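Local coordinates for protein mandelate racemase/muconate lactonizing enzyme (Roseovarius nubinhibens, PDB 2QDD) that probably acts as a magnesium-dependent enzyme of the mandelate racemase/muconate lactonizing branch of the enolase superfamily, its substrate and reaction being unknown, at residues Ala110-Leu115 against Gln125-Glu130; Gln279-Gly284 against Leu307-Ser312; Ser139-Gly144 against Gly151-Ala156; Pro239-Glu244 against Gln290-Asp295. All coordinates share one frame; numbering follows the deposited sequence. Where two conformers were deposited one is given.

Interaction 1. Residues Ala110-Leu115 against Gln125-Glu130; sequences ACWDIL and QLLGGE
Trp112 and Leu115 of helix 101-119 meet Leu126 and Leu127 at the end of the short helix 123-126, in the helical part of the capping domain that accompanies the barrel in the enolase superfamily. Every contact across this small interface is apolar. The six-membered half of the indole carries most of it. Leu126 sets its CB at the ring edge, in the plane, 3.8 Å from Trp112 CZ3, and the two side chains run past one another in opposite directions. Leu127 reaches the same corner of the ring on a slant, with its CD2 3.7 Å from Trp112 CH2. Leu115 completes the patch: with its CG anti to the backbone N (chi1 -180°), the branch carries CD2 to within 3.9 Å of Leu126 CD1.

The polar end of the indole finds its partner elsewhere, NE1 donating to Thr275 OG1.

The short helix is closed by a Schellman motif at Gly128, whose phi of 107° would jam a CB against the carbonyl O of Leu127. Immediately beyond it, Gly129 O accepts from Ser85 OG of the second subunit, while Leu115 packs on Leu121 of that subunit, placing the contact beside a subunit interface.

With no hydrogen bond between the two segments, they meet through van der Waals packing alone. The directional hold on the indole comes from Thr275, and Leu126 and Leu127 pack against a ring held at its NE1.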
loop_
_atom_site.group_PDB
_atom_site.type_symbol
_atom_site.label_atom_id
_atom_site.label_comp_id
_atom_site.label_asym_id
_atom_site.label_seq_id
_atom_site.Cartn_x
_atom_site.Cartn_y
_atom_site.Cartn_z
ATOM N N ALA A 110 -7.363 1.165 42.599
ATOM C CA ALA A 110 -7.465 0.714 43.983
ATOM C C ALA A 110 -6.784 -0.628 44.226
ATOM O O ALA A 110 -6.273 -0.874 45.321
ATOM C CB ALA A 110 -8.912 0.662 44.408
ATOM N N CYS A 111 -6.775 -1.489 43.211
ATOM C CA CYS A 111 -6.025 -2.745 43.269
ATOM C C CYS A 111 -4.511 -2.548 43.212
ATOM O O CYS A 111 -3.766 -3.302 43.846
ATOM C CB CYS A 111 -6.468 -3.686 42.157
ATOM S SG CYS A 111 -8.117 -4.385 42.364
ATOM N N TRP A 112 -4.065 -1.551 42.441
ATOM C CA TRP A 112 -2.655 -1.143 42.405
ATOM C C TRP A 112 -2.196 -0.622 43.771
ATOM O O TRP A 112 -1.114 -0.984 44.240
ATOM C CB TRP A 112 -2.408 -0.076 41.320
ATOM C CG TRP A 112 -2.064 -0.646 39.959
ATOM C CD1 TRP A 112 -2.928 -0.888 38.935
ATOM C CD2 TRP A 112 -0.765 -1.037 39.484
ATOM N NE1 TRP A 112 -2.262 -1.413 37.857
ATOM C CE2 TRP A 112 -0.931 -1.511 38.161
ATOM C CE3 TRP A 112 0.520 -1.039 40.047
ATOM C CZ2 TRP A 112 0.138 -1.989 37.390
ATOM C CZ3 TRP A 112 1.590 -1.512 39.278
ATOM C CH2 TRP A 112 1.389 -1.980 37.964
ATOM N N ASP A 113 -3.027 0.224 44.384
ATOM C CA ASP A 113 -2.864 0.701 45.763
ATOM C C ASP A 113 -2.652 -0.426 46.781
ATOM O O ASP A 113 -1.721 -0.359 47.582
ATOM C CB ASP A 113 -4.077 1.551 46.161
ATOM C CG ASP A 113 -3.812 2.455 47.366
ATOM O OD1 ASP A 113 -2.655 2.561 47.839
ATOM O OD2 ASP A 113 -4.786 3.078 47.839
ATOM N N ILE A 114 -3.500 -1.456 46.721
ATOM C CA ILE A 114 -3.386 -2.649 47.572
ATOM C C ILE A 114 -2.073 -3.399 47.328
ATOM O O ILE A 114 -1.354 -3.726 48.283
ATOM C CB ILE A 114 -4.610 -3.599 47.405
ATOM C CG1 ILE A 114 -5.872 -2.963 47.999
ATOM C CG2 ILE A 114 -4.363 -4.967 48.057
ATOM C CD1 ILE A 114 -7.171 -3.536 47.449
ATOM N N LEU A 115 -1.760 -3.648 46.056
ATOM C CA LEU A 115 -0.512 -4.309 45.663
ATOM C C LEU A 115 0.745 -3.569 46.140
ATOM O O LEU A 115 1.701 -4.197 46.599
ATOM C CB LEU A 115 -0.449 -4.521 44.146
ATOM C CG LEU A 115 0.837 -5.218 43.675
ATOM C CD1 LEU A 115 0.831 -6.705 44.013
ATOM C CD2 LEU A 115 1.133 -4.980 42.214
ATOM N N GLN A 125 7.642 2.880 41.571
ATOM C CA GLN A 125 8.634 1.806 41.584
ATOM C C GLN A 125 8.102 0.501 41.001
ATOM O O GLN A 125 8.828 -0.218 40.304
ATOM C CB GLN A 125 9.172 1.576 42.994
ATOM C CG GLN A 125 10.365 0.637 43.043
ATOM C CD GLN A 125 11.351 0.988 44.138
ATOM O OE1 GLN A 125 12.547 1.135 43.887
ATOM N NE2 GLN A 125 10.855 1.122 45.361
ATOM N N LEU A 126 6.837 0.198 41.282
ATOM C CA LEU A 126 6.169 -0.957 40.674
ATOM C C LEU A 126 6.032 -0.789 39.164
ATOM O O LEU A 126 6.046 -1.770 38.421
ATOM C CB LEU A 126 4.793 -1.187 41.302
ATOM C CG LEU A 126 4.731 -1.871 42.670
ATOM C CD1 LEU A 126 3.298 -1.875 43.158
ATOM C CD2 LEU A 126 5.273 -3.287 42.606
ATOM N N LEU A 127 5.923 0.465 38.732
ATOM C CA LEU A 127 5.890 0.813 37.320
ATOM C C LEU A 127 7.280 0.955 36.695
ATOM O O LEU A 127 7.405 1.191 35.497
ATOM C CB LEU A 127 5.045 2.076 37.110
ATOM C CG LEU A 127 3.566 1.866 37.454
ATOM C CD1 LEU A 127 2.860 3.177 37.753
ATOM C CD2 LEU A 127 2.845 1.078 36.368
ATOM N N GLY A 128 8.317 0.809 37.513
ATOM C CA GLY A 128 9.664 0.536 37.024
ATOM C C GLY A 128 10.621 1.707 37.117
ATOM O O GLY A 128 11.764 1.602 36.678
ATOM N N GLY A 129 10.163 2.822 37.686
ATOM C CA GLY A 129 10.973 4.042 37.773
ATOM C C GLY A 129 12.070 3.962 38.822
ATOM O O GLY A 129 11.925 3.253 39.819
ATOM N N GLU A 130 13.162 4.691 38.599
ATOM C CA GLU A 130 14.290 4.718 39.538
ATOM C C GLU A 130 14.066 5.611 40.752
ATOM O O GLU A 130 14.653 5.386 41.810
ATOM C CB GLU A 130 15.594 5.128 38.840
ATOM C CG GLU A 130 15.585 6.487 38.140
ATOM C CD GLU A 130 16.983 7.069 37.949
ATOM O OE1 GLU A 130 17.150 7.910 37.039
ATOM O OE2 GLU A 130 17.911 6.693 38.704
#

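Interaction 2. Residues Gln279-Gly284 against Leu307-Ser312; sequences QIRDFG and LHLAAS
Arg281 reaches from helix 274-287 to Leu309 of helix 300-311 and nearby Ser312, joining two helices on the outside of the barrel domain, a modified TIM barrel; strand 290-293 comes between them in sequence. The side chain starts with CG anti to the backbone N (chi1 -166°), then bends at chi2 and again at chi3, and this bent course brings the flat guanidinium group broadside to Leu309 and edge-on to Ser312. Its NH1 donates to Ser312 OG at 2.9 Å. The bond is almost straight, 177° at the hydrogen, and the acceptor lies in the guanidinium plane. NH1 also donates to Thr313 OG1, so this nitrogen is held by two hydroxyls.

At the other end of the group, Arg281 NE forms a salt bridge with Asp282 OD1 at 2.9 Å. Asp282 OD1 is met nearly along its C-O axis and lies close to the guanidinium plane. NH2 makes a weak bond to Leu127 O, so all three nitrogens have an acceptor and the rotation of the group is fixed. Ser312 holds its OG between its own backbone N and carbonyl carbon (chi1 61°), facing the arginine. Replaced by a methionine, Arg281 would probably leave Asp282 without its positive mate and the hydroxyls of Ser312 and Thr313 without their shared donor.

Leu309 passes the arginine in the opposite direction, and its CD1 lies over one face, offset toward the rim, 3.8 Å from Arg281 NH1.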
loop_
_atom_site.group_PDB
_atom_site.type_symbol
_atom_site.label_atom_id
_atom_site.label_comp_id
_atom_site.label_asym_id
_atom_site.label_seq_id
_atom_site.Cartn_x
_atom_site.Cartn_y
_atom_site.Cartn_z
ATOM N N GLN A 279 0.861 -0.449 29.636
ATOM C CA GLN A 279 1.097 -1.122 28.353
ATOM C C GLN A 279 1.238 -0.136 27.189
ATOM O O GLN A 279 2.138 -0.274 26.361
ATOM C CB GLN A 279 0.007 -2.158 28.038
ATOM C CG GLN A 279 0.374 -3.034 26.819
ATOM C CD GLN A 279 -0.786 -3.809 26.195
ATOM O OE1 GLN A 279 -0.562 -4.797 25.492
ATOM N NE2 GLN A 279 -2.019 -3.362 26.433
ATOM N N ILE A 280 0.348 0.853 27.148
ATOM C CA ILE A 280 0.414 1.961 26.188
ATOM C C ILE A 280 1.685 2.813 26.338
ATOM O O ILE A 280 2.333 3.158 25.342
ATOM C CB ILE A 280 -0.857 2.836 26.281
ATOM C CG1 ILE A 280 -2.073 2.014 25.851
ATOM C CG2 ILE A 280 -0.735 4.108 25.428
ATOM C CD1 ILE A 280 -3.374 2.511 26.422
ATOM N N ARG A 281 2.038 3.123 27.582
ATOM C CA ARG A 281 3.262 3.862 27.896
ATOM C C ARG A 281 4.501 3.154 27.359
ATOM O O ARG A 281 5.348 3.776 26.714
ATOM C CB ARG A 281 3.396 4.063 29.412
ATOM C CG ARG A 281 4.444 5.107 29.820
ATOM C CD ARG A 281 5.827 4.502 30.065
ATOM N NE ARG A 281 5.829 3.384 31.021
ATOM C CZ ARG A 281 5.929 3.522 32.341
ATOM N NH1 ARG A 281 6.006 4.731 32.882
ATOM N NH2 ARG A 281 5.947 2.449 33.125
ATOM N N ASP A 282 4.596 1.861 27.651
ATOM C CA ASP A 282 5.698 1.019 27.211
ATOM C C ASP A 282 5.758 0.874 25.688
ATOM O O ASP A 282 6.844 0.845 25.110
ATOM C CB ASP A 282 5.586 -0.365 27.862
ATOM C CG ASP A 282 5.936 -0.354 29.359
ATOM O OD1 ASP A 282 6.331 0.707 29.911
ATOM O OD2 ASP A 282 5.822 -1.428 29.985
ATOM N N PHE A 283 4.592 0.775 25.052
ATOM C CA PHE A 283 4.502 0.818 23.595
ATOM C C PHE A 283 5.063 2.132 23.047
ATOM O O PHE A 283 5.856 2.119 22.107
ATOM C CB PHE A 283 3.060 0.600 23.113
ATOM C CG PHE A 283 2.907 0.668 21.616
ATOM C CD1 PHE A 283 2.333 1.779 21.010
ATOM C CD2 PHE A 283 3.342 -0.377 20.813
ATOM C CE1 PHE A 283 2.196 1.853 19.630
ATOM C CE2 PHE A 283 3.210 -0.313 19.429
ATOM C CZ PHE A 283 2.637 0.802 18.838
ATOM N N GLY A 284 4.655 3.250 23.650
ATOM C CA GLY A 284 5.133 4.581 23.266
ATOM C C GLY A 284 6.637 4.765 23.360
ATOM O O GLY A 284 7.249 5.362 22.477
ATOM N N LEU A 307 0.443 10.560 37.912
ATOM C CA LEU A 307 1.778 11.125 38.126
ATOM C C LEU A 307 2.822 10.088 38.523
ATOM O O LEU A 307 4.005 10.268 38.253
ATOM C CB LEU A 307 1.748 12.269 39.143
ATOM C CG LEU A 307 2.787 13.358 38.858
ATOM C CD1 LEU A 307 2.154 14.565 38.196
ATOM C CD2 LEU A 307 3.510 13.756 40.118
ATOM N N HIS A 308 2.378 9.005 39.152
ATOM C CA HIS A 308 3.204 7.814 39.347
ATOM C C HIS A 308 3.658 7.194 38.019
ATOM O O HIS A 308 4.806 6.749 37.899
ATOM C CB HIS A 308 2.447 6.762 40.172
ATOM C CG HIS A 308 2.505 6.984 41.653
ATOM N ND1 HIS A 308 3.656 6.811 42.389
ATOM C CD2 HIS A 308 1.543 7.335 42.539
ATOM C CE1 HIS A 308 3.404 7.059 43.662
ATOM N NE2 HIS A 308 2.130 7.380 43.779
ATOM N N LEU A 309 2.750 7.157 37.038
ATOM C CA LEU A 309 3.078 6.697 35.685
ATOM C C LEU A 309 3.977 7.690 34.953
ATOM O O LEU A 309 4.951 7.291 34.320
ATOM C CB LEU A 309 1.807 6.410 34.873
ATOM C CG LEU A 309 1.980 5.574 33.595
ATOM C CD1 LEU A 309 2.433 4.157 33.890
ATOM C CD2 LEU A 309 0.699 5.551 32.791
ATOM N N ALA A 310 3.641 8.976 35.050
ATOM C CA ALA A 310 4.469 10.059 34.508
ATOM C C ALA A 310 5.930 10.042 34.993
ATOM O O ALA A 310 6.851 10.185 34.188
ATOM C CB ALA A 310 3.822 11.412 34.789
ATOM N N ALA A 311 6.131 9.841 36.295
ATOM C CA ALA A 311 7.469 9.875 36.904
ATOM C C ALA A 311 8.320 8.670 36.533
ATOM O O ALA A 311 9.536 8.784 36.395
ATOM C CB ALA A 311 7.364 9.994 38.412
ATOM N N SER A 312 7.672 7.519 36.363
ATOM C CA SER A 312 8.353 6.277 35.985
ATOM C C SER A 312 8.667 6.194 34.484
ATOM O O SER A 312 9.309 5.245 34.031
ATOM C CB SER A 312 7.503 5.080 36.410
ATOM O OG SER A 312 6.244 5.108 35.759
#

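Interaction 3. Residues Ser139-Gly144 against Gly151-Ala156; sequences SSISTG and GLIAEA
Ile141 spreads its two branches over Leu152 and Ile153, one strand side chain lying across a turn of the helix that follows it. The pair opens the beta-alpha-beta unit formed by strand 135-141, helix 146-159 and strand 163-167, at the start of the TIM-barrel-like domain. Locally, the axes of strand and helix run nearly antiparallel, at 164°, and approach to 8.8 Å, as expected where a helix folds back over the strand that leads into it.

Within Ile141, CG1 stands beside the backbone N and CG2 opposite it (chi1 -45°), which divides the work between the branches. CG2 slides alongside Leu152, 3.9 Å from its CB. The other branch crosses Ile153 at about a right angle, Ile141 CG1 lying 3.8 Å from Ile153 CG1. Its terminal CD1 comes 3.8 Å from the carbonyl O of Leu152 and reaches on toward the methyl of Ala156. An alanine at Ile141 would remove both branches and is likely to open a gap between strand and helix, leaving Leu152 and Ile153 without their main partner on this strand.

Beyond Ile141 toward the helix's later turn, Ser139 and Ala156 make a pair of small residues, with their CB atoms 3.8 Å apart. The Ser139 hydroxyl is engaged by His164 of the next strand, to which Ser139 and Ile141 are also tied through backbone bonds along strand 163-167. At the more exposed end of the contact, Leu152 CD1 rests 3.9 Å from the carbonyl O of Ser142.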
loop_
_atom_site.group_PDB
_atom_site.type_symbol
_atom_site.label_atom_id
_atom_site.label_comp_id
_atom_site.label_asym_id
_atom_site.label_seq_id
_atom_site.Cartn_x
_atom_site.Cartn_y
_atom_site.Cartn_z
ATOM N N SER A 139 0.528 24.856 32.276
ATOM C CA SER A 139 -0.555 25.818 32.467
ATOM C C SER A 139 -1.662 25.643 31.436
ATOM O O SER A 139 -1.446 25.054 30.375
ATOM C CB SER A 139 -0.017 27.244 32.389
ATOM O OG SER A 139 0.404 27.568 31.074
ATOM N N SER A 140 -2.841 26.170 31.756
ATOM C CA SER A 140 -3.959 26.212 30.822
ATOM C C SER A 140 -4.286 27.650 30.456
ATOM O O SER A 140 -4.685 28.442 31.315
ATOM C CB SER A 140 -5.184 25.536 31.425
ATOM O OG SER A 140 -4.855 24.250 31.914
ATOM N N ILE A 141 -4.109 27.974 29.179
ATOM C CA ILE A 141 -4.327 29.324 28.672
ATOM C C ILE A 141 -5.629 29.387 27.874
ATOM O O ILE A 141 -5.715 28.853 26.767
ATOM C CB ILE A 141 -3.137 29.808 27.797
ATOM C CG1 ILE A 141 -1.780 29.482 28.451
ATOM C CG2 ILE A 141 -3.292 31.289 27.422
ATOM C CD1 ILE A 141 -1.491 30.197 29.777
ATOM N N SER A 142 -6.630 30.046 28.455
ATOM C CA SER A 142 -7.976 30.154 27.883
ATOM C C SER A 142 -7.994 30.986 26.605
ATOM O O SER A 142 -7.155 31.868 26.421
ATOM C CB SER A 142 -8.934 30.774 28.907
ATOM O OG SER A 142 -9.307 29.838 29.904
ATOM N N THR A 143 -8.959 30.692 25.735
ATOM C CA THR A 143 -9.111 31.367 24.443
ATOM C C THR A 143 -9.425 32.858 24.613
ATOM O O THR A 143 -10.146 33.250 25.535
ATOM C CB THR A 143 -10.220 30.699 23.584
ATOM O OG1 THR A 143 -10.296 29.299 23.885
ATOM C CG2 THR A 143 -9.932 30.867 22.103
ATOM N N GLY A 144 -8.858 33.678 23.733
ATOM C CA GLY A 144 -9.148 35.107 23.692
ATOM C C GLY A 144 -8.461 35.780 22.524
ATOM O O GLY A 144 -8.276 35.170 21.469
ATOM N N GLY A 151 -0.800 37.738 27.658
ATOM C CA GLY A 151 -0.864 38.237 29.032
ATOM C C GLY A 151 -1.085 37.142 30.063
ATOM O O GLY A 151 -0.468 37.159 31.132
ATOM N N LEU A 152 -1.965 36.193 29.739
ATOM C CA LEU A 152 -2.174 34.993 30.555
ATOM C C LEU A 152 -0.938 34.092 30.654
ATOM O O LEU A 152 -0.742 33.419 31.666
ATOM C CB LEU A 152 -3.367 34.182 30.033
ATOM C CG LEU A 152 -4.794 34.667 30.318
ATOM C CD1 LEU A 152 -5.783 33.944 29.414
ATOM C CD2 LEU A 152 -5.181 34.484 31.784
ATOM N N ILE A 153 -0.120 34.090 29.601
ATOM C CA ILE A 153 1.126 33.315 29.543
ATOM C C ILE A 153 2.198 33.917 30.460
ATOM O O ILE A 153 2.872 33.190 31.200
ATOM C CB ILE A 153 1.627 33.159 28.064
ATOM C CG1 ILE A 153 0.913 31.987 27.384
ATOM C CG2 ILE A 153 3.150 32.986 27.971
ATOM C CD1 ILE A 153 0.974 32.022 25.869
ATOM N N ALA A 154 2.323 35.246 30.421
ATOM C CA ALA A 154 3.208 35.992 31.325
ATOM C C ALA A 154 2.801 35.855 32.797
ATOM O O ALA A 154 3.661 35.797 33.683
ATOM C CB ALA A 154 3.272 37.459 30.917
ATOM N N GLU A 155 1.490 35.795 33.037
ATOM C CA GLU A 155 0.928 35.457 34.342
ATOM C C GLU A 155 1.312 34.040 34.788
ATOM O O GLU A 155 1.672 33.827 35.948
ATOM C CB GLU A 155 -0.593 35.609 34.301
ATOM C CG GLU A 155 -1.262 35.733 35.659
ATOM C CD GLU A 155 -2.779 35.813 35.557
ATOM O OE1 GLU A 155 -3.460 34.935 36.134
ATOM O OE2 GLU A 155 -3.290 36.750 34.902
ATOM N N ALA A 156 1.236 33.089 33.858
ATOM C CA ALA A 156 1.550 31.685 34.130
ATOM C C ALA A 156 3.035 31.472 34.387
ATOM O O ALA A 156 3.412 30.683 35.256
ATOM C CB ALA A 156 1.078 30.804 32.981
#

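Interaction 4. Residues Pro239-Glu244 against Gln290-Asp295; sequences PIMLDE and QMHIED
The imidazole of His292 meets Met241 at its edge, near the ring plane; segment 239-244 places nothing over either ring face. The sulfur lies 4.7 Å from the ring centroid and 84° off the ring normal, an edge-on Met-aromatic contact. The sulfur and the methyl both touch one ring atom, His292 CD2 being 3.5 Å from Met241 CE. The methionine gets there with CG anti to its backbone N (chi1 169°) and bends at chi2 and chi3, crossing the histidine at about a right angle. The same CE lies 4.0 Å from Gln290 O. His292 ND1 is bonded to Ala320 O, which helps to set the ring's turn, whereas NE2 is buried by the methionine and has no polar partner in the model.

Strand 263-266 lies between these two strands in the parallel barrel sheet, so the pair meets in the interior, across an intervening strand. Asp243 and Glu244, magnesium ligands although no metal is bound in this chain, directly follow strand 240-242. Met241 also packs on Trp218 and Glu220 of strand 218-220, while Leu242 faces outward onto helix 226-233.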
loop_
_atom_site.group_PDB
_atom_site.type_symbol
_atom_site.label_atom_id
_atom_site.label_comp_id
_atom_site.label_asym_id
_atom_site.label_seq_id
_atom_site.Cartn_x
_atom_site.Cartn_y
_atom_site.Cartn_z
ATOM N N PRO A 239 4.338 18.766 14.430
ATOM C CA PRO A 239 4.119 17.565 15.245
ATOM C C PRO A 239 2.669 17.434 15.726
ATOM O O PRO A 239 2.079 18.414 16.179
ATOM C CB PRO A 239 5.050 17.780 16.457
ATOM C CG PRO A 239 6.058 18.760 16.013
ATOM C CD PRO A 239 5.332 19.662 15.049
ATOM N N ILE A 240 2.110 16.230 15.617
ATOM C CA ILE A 240 0.720 15.990 16.000
ATOM C C ILE A 240 0.642 15.103 17.239
ATOM O O ILE A 240 1.243 14.026 17.292
ATOM C CB ILE A 240 -0.145 15.462 14.807
ATOM C CG1 ILE A 240 -0.690 16.640 13.998
ATOM C CG2 ILE A 240 -1.337 14.622 15.279
ATOM C CD1 ILE A 240 -0.009 16.837 12.679
ATOM N N MET A 241 -0.084 15.594 18.243
ATOM C CA MET A 241 -0.337 14.883 19.492
ATOM C C MET A 241 -1.780 14.380 19.473
ATOM O O MET A 241 -2.711 15.167 19.294
ATOM C CB MET A 241 -0.114 15.843 20.668
ATOM C CG MET A 241 -0.579 15.364 22.043
ATOM S SD MET A 241 0.644 14.489 23.022
ATOM C CE MET A 241 2.169 15.395 22.718
ATOM N N LEU A 242 -1.963 13.074 19.640
ATOM C CA LEU A 242 -3.310 12.508 19.739
ATOM C C LEU A 242 -3.715 12.265 21.183
ATOM O O LEU A 242 -2.854 12.136 22.050
ATOM C CB LEU A 242 -3.417 11.213 18.939
ATOM C CG LEU A 242 -3.228 11.324 17.427
ATOM C CD1 LEU A 242 -3.375 9.954 16.819
ATOM C CD2 LEU A 242 -4.207 12.299 16.792
ATOM N N ASP A 243 -5.025 12.210 21.430
ATOM C CA ASP A 243 -5.578 12.151 22.788
ATOM C C ASP A 243 -6.933 11.436 22.790
ATOM O O ASP A 243 -6.999 10.233 23.031
ATOM C CB ASP A 243 -5.672 13.567 23.392
ATOM C CG ASP A 243 -6.137 13.576 24.861
ATOM O OD1 ASP A 243 -6.160 12.514 25.522
ATOM O OD2 ASP A 243 -6.476 14.671 25.361
ATOM N N GLU A 244 -8.002 12.170 22.499
ATOM C CA GLU A 244 -9.366 11.713 22.791
ATOM C C GLU A 244 -9.874 10.573 21.906
ATOM O O GLU A 244 -10.803 9.868 22.294
ATOM C CB GLU A 244 -10.346 12.888 22.754
ATOM C CG GLU A 244 -10.150 13.897 23.888
ATOM C CD GLU A 244 -9.237 15.056 23.506
ATOM O OE1 GLU A 244 -8.583 14.982 22.445
ATOM O OE2 GLU A 244 -9.170 16.046 24.265
ATOM N N GLN A 290 6.474 10.806 22.286
ATOM C CA GLN A 290 6.545 11.656 23.467
ATOM C C GLN A 290 5.147 11.836 24.044
ATOM O O GLN A 290 4.184 11.934 23.300
ATOM C CB GLN A 290 7.151 13.000 23.098
ATOM C CG GLN A 290 8.641 12.941 22.836
ATOM C CD GLN A 290 9.267 14.311 22.808
ATOM O OE1 GLN A 290 8.786 15.212 22.121
ATOM N NE2 GLN A 290 10.343 14.482 23.562
ATOM N N MET A 291 5.030 11.852 25.371
ATOM C CA MET A 291 3.759 11.531 26.025
ATOM C C MET A 291 3.422 12.476 27.177
ATOM O O MET A 291 4.264 12.726 28.029
ATOM C CB MET A 291 3.746 10.070 26.501
ATOM C CG MET A 291 3.762 9.029 25.377
ATOM S SD MET A 291 3.910 7.322 25.931
ATOM C CE MET A 291 5.670 7.134 26.165
ATOM N N HIS A 292 2.197 13.010 27.186
ATOM C CA HIS A 292 1.633 13.660 28.378
ATOM C C HIS A 292 0.865 12.612 29.169
ATOM O O HIS A 292 0.014 11.923 28.622
ATOM C CB HIS A 292 0.663 14.790 28.013
ATOM C CG HIS A 292 1.300 15.945 27.310
ATOM N ND1 HIS A 292 1.951 16.960 27.976
ATOM C CD2 HIS A 292 1.362 16.262 25.997
ATOM C CE1 HIS A 292 2.399 17.843 27.103
ATOM N NE2 HIS A 292 2.056 17.442 25.894
ATOM N N ILE A 293 1.178 12.478 30.452
ATOM C CA ILE A 293 0.502 11.495 31.297
ATOM C C ILE A 293 -0.163 12.177 32.492
ATOM O O ILE A 293 0.505 12.721 33.374
ATOM C CB ILE A 293 1.438 10.336 31.729
ATOM C CG1 ILE A 293 2.030 9.630 30.492
ATOM C CG2 ILE A 293 0.690 9.362 32.625
ATOM C CD1 ILE A 293 2.940 8.450 30.788
ATOM N N GLU A 294 -1.492 12.133 32.488
ATOM C CA GLU A 294 -2.357 12.914 33.370
ATOM C C GLU A 294 -3.689 12.173 33.439
ATOM O O GLU A 294 -3.860 11.171 32.760
ATOM C CB GLU A 294 -2.564 14.312 32.792
ATOM C CG GLU A 294 -3.144 14.335 31.377
ATOM C CD GLU A 294 -2.896 15.651 30.675
ATOM O OE1 GLU A 294 -1.722 16.082 30.606
ATOM O OE2 GLU A 294 -3.876 16.263 30.197
ATOM N N ASP A 295 -4.635 12.635 34.248
ATOM C CA ASP A 295 -5.988 12.113 34.107
ATOM C C ASP A 295 -6.972 13.143 33.570
ATOM O O ASP A 295 -6.612 14.304 33.344
ATOM C CB ASP A 295 -6.485 11.401 35.378
ATOM C CG ASP A 295 -7.435 10.225 35.070
ATOM O OD1 ASP A 295 -7.837 9.497 36.005
ATOM O OD2 ASP A 295 -7.794 10.033 33.887
#

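How the interactions relate
Interactions 2 and 4 interlock: strand 290-293 follows helix 274-287 and precedes helix 300-311, and Arg281 CG lies 3.8 Å from Ile293 CD1, so the outer helices rest on the back of the strand whose His292 faces inward. Interaction 1 joins this group from the capping domain, with Leu127 CD2 4.0 Å from Leu309 CD1. Interaction 3 stands apart at the first barrel strand, its centre about 20 Å from that of interaction 4, though both reach the same sheet. Interaction 4 carries two of the magnesium ligands, and the others lie near: the Ile141 side chain is about 9 Å from that of Asp196, and the Met241 side chain about 4 Å from that of Glu220.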